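Local coordinates for cell wall surface anchor family protein (PDB 3PHS), which serves as a minor pilin of the Streptococcus agalactiae pilus and mediates adhesion to lung epithelial cells through an IgG-like domain, at residues L46-Q51 and Y101-K106. Sequence-based numbering, arbitrary orientation.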
loop_
_atom_site.group_PDB
_atom_site.type_symbol
_atom_site.label_atom_id
_atom_site.label_comp_id
_atom_site.label_asym_id
_atom_site.label_seq_id
_atom_site.Cartn_x
_atom_site.Cartn_y
_atom_site.Cartn_z
ATOM N N LEU A 46 -8.818 -4.576 10.900
ATOM C CA LEU A 46 -9.535 -3.506 11.582
ATOM C C LEU A 46 -10.313 -2.653 10.601
ATOM O O LEU A 46 -9.725 -2.025 9.715
ATOM C CB LEU A 46 -8.545 -2.641 12.384
ATOM C CG LEU A 46 -9.086 -1.430 13.140
ATOM C CD1 LEU A 46 -10.313 -1.793 13.976
ATOM C CD2 LEU A 46 -7.963 -0.910 14.027
ATOM N N TYR A 47 -11.639 -2.660 10.757
ATOM C CA TYR A 47 -12.536 -1.771 10.001
ATOM C C TYR A 47 -13.042 -0.631 10.883
ATOM O O TYR A 47 -13.360 -0.829 12.069
ATOM C CB TYR A 47 -13.723 -2.563 9.397
ATOM C CG TYR A 47 -13.330 -3.250 8.114
ATOM C CD1 TYR A 47 -12.814 -4.548 8.120
ATOM C CD2 TYR A 47 -13.412 -2.581 6.894
ATOM C CE1 TYR A 47 -12.426 -5.167 6.932
ATOM C CE2 TYR A 47 -13.002 -3.194 5.701
ATOM C CZ TYR A 47 -12.521 -4.486 5.733
ATOM O OH TYR A 47 -12.130 -5.088 4.550
ATOM N N GLN A 48 -13.073 0.565 10.312
ATOM C CA GLN A 48 -13.695 1.691 10.976
ATOM C C GLN A 48 -14.812 2.235 10.113
ATOM O O GLN A 48 -14.671 2.324 8.896
ATOM C CB GLN A 48 -12.665 2.772 11.278
ATOM C CG GLN A 48 -11.658 2.258 12.248
ATOM C CD GLN A 48 -10.600 3.249 12.622
ATOM O OE1 GLN A 48 -9.891 3.039 13.617
ATOM N NE2 GLN A 48 -10.467 4.322 11.852
ATOM N N LEU A 49 -15.900 2.630 10.774
ATOM C CA LEU A 49 -17.055 3.208 10.108
ATOM C C LEU A 49 -17.313 4.597 10.674
ATOM O O LEU A 49 -17.475 4.747 11.885
ATOM C CB LEU A 49 -18.280 2.281 10.260
ATOM C CG LEU A 49 -18.516 1.131 9.261
ATOM C CD1 LEU A 49 -18.999 1.655 7.937
ATOM C CD2 LEU A 49 -17.315 0.211 9.031
ATOM N N TYR A 50 -17.337 5.601 9.792
ATOM C CA TYR A 50 -17.503 7.009 10.164
ATOM C C TYR A 50 -18.908 7.451 9.779
ATOM O O TYR A 50 -19.278 7.423 8.605
ATOM C CB TYR A 50 -16.432 7.866 9.494
ATOM C CG TYR A 50 -15.073 7.577 10.086
ATOM C CD1 TYR A 50 -14.328 6.468 9.671
ATOM C CD2 TYR A 50 -14.576 8.360 11.123
ATOM C CE1 TYR A 50 -13.085 6.185 10.245
ATOM C CE2 TYR A 50 -13.342 8.081 11.710
ATOM C CZ TYR A 50 -12.602 7.008 11.254
ATOM O OH TYR A 50 -11.407 6.746 11.860
ATOM N N GLN A 51 -19.705 7.786 10.789
ATOM C CA GLN A 51 -21.072 8.253 10.568
ATOM C C GLN A 51 -21.045 9.687 10.016
ATOM O O GLN A 51 -20.572 10.601 10.693
ATOM C CB GLN A 51 -21.792 8.241 11.909
ATOM C CG GLN A 51 -23.289 8.369 11.887
ATOM C CD GLN A 51 -23.781 8.259 13.325
ATOM O OE1 GLN A 51 -24.189 7.192 13.774
ATOM N NE2 GLN A 51 -23.626 9.318 14.071
ATOM N N TYR A 101 -19.079 6.009 6.065
ATOM C CA TYR A 101 -17.885 5.778 5.285
ATOM C C TYR A 101 -17.062 4.752 6.031
ATOM O O TYR A 101 -16.705 4.969 7.190
ATOM C CB TYR A 101 -17.098 7.075 5.163
ATOM C CG TYR A 101 -15.766 6.961 4.457
ATOM C CD1 TYR A 101 -15.698 6.814 3.066
ATOM C CD2 TYR A 101 -14.572 7.030 5.181
ATOM C CE1 TYR A 101 -14.464 6.734 2.422
ATOM C CE2 TYR A 101 -13.331 6.948 4.542
ATOM C CZ TYR A 101 -13.298 6.809 3.165
ATOM O OH TYR A 101 -12.079 6.742 2.537
ATOM N N GLY A 102 -16.735 3.661 5.348
ATOM C CA GLY A 102 -15.974 2.562 5.931
ATOM C C GLY A 102 -14.640 2.357 5.235
ATOM O O GLY A 102 -14.536 2.516 4.028
ATOM N N LEU A 103 -13.623 2.001 6.013
ATOM C CA LEU A 103 -12.298 1.709 5.456
ATOM C C LEU A 103 -11.597 0.718 6.357
ATOM O O LEU A 103 -11.963 0.576 7.521
ATOM C CB LEU A 103 -11.458 2.994 5.345
ATOM C CG LEU A 103 -10.774 3.557 6.593
ATOM C CD1 LEU A 103 -9.813 4.662 6.209
ATOM C CD2 LEU A 103 -11.805 4.093 7.562
ATOM N N ALA A 104 -10.605 0.018 5.821
ATOM C CA ALA A 104 -9.720 -0.772 6.664
ATOM C C ALA A 104 -8.523 0.082 7.060
ATOM O O ALA A 104 -7.993 0.866 6.247
ATOM C CB ALA A 104 -9.245 -2.029 5.936
ATOM N N VAL A 105 -8.092 -0.098 8.299
ATOM C CA VAL A 105 -6.944 0.636 8.864
ATOM C C VAL A 105 -5.795 -0.321 9.189
ATOM O O VAL A 105 -6.000 -1.424 9.708
ATOM C CB VAL A 105 -7.353 1.433 10.140
ATOM C CG1 VAL A 105 -6.140 2.155 10.770
ATOM C CG2 VAL A 105 -8.431 2.442 9.808
ATOM N N LYS A 106 -4.577 0.109 8.882
ATOM C CA LYS A 106 -3.391 -0.672 9.241
ATOM C C LYS A 106 -2.234 0.284 9.495
ATOM O O LYS A 106 -2.028 1.223 8.729
ATOM C CB LYS A 106 -3.016 -1.613 8.109
ATOM C CG LYS A 106 -1.852 -2.533 8.464
ATOM C CD LYS A 106 -1.208 -2.977 7.187
ATOM C CE LYS A 106 -0.478 -4.273 7.409
ATOM N NZ LYS A 106 0.075 -4.764 6.110
HETATM O O HOH W 1 -6.106 -4.058 10.189
#
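Strands 46-51 and 101-106 run antiparallel, their axes 4.6 Å apart at closest approach, and pair Q48 with L103 and Y50 with Y101 through two backbone hydrogen bonds each. The bond from Y50 N to Y101 O is 2.8 Å long. At the L46 end V105 N reaches L46 O, while a water bridges L46 N and V105 O in place of a second direct bond.

Alternation splits the side chains between two faces. On one, L103 CG sits between its backbone N and carbonyl carbon (chi1 79°), and CD2 meets the edge of the Y50 ring, 3.6 Å from Y50 CE1. The same methyl lies 4.0 Å from Q48 CB. The Q48 side chain, extended beyond CG, crosses that of V105 obliquely, with Q48 NE2 3.4 Å from V105 CG2. On the other face, A104 CB lies over the Y47 ring in a CH-pi contact, 4.2 Å from the ring centroid and offset toward the rim near CE2. Next along, L49 CD1 rests on the backbone of G102, 3.7 Å from G102 CA.

The pair forms the centre of a four-stranded antiparallel sheet, with strand 76-83 beside 46-52 and strand 109-121 beside 98-106. Helix 69-75 packs on the Y50, Y101, L103 and V105 face, where L72 touches the first three and the Y101 hydroxyl bonds N65. Behind the opposite face, the Y47 hydroxyl bonds H19 of strand 13-21, linking this sheet to the second sheet of the Ig-like sandwich.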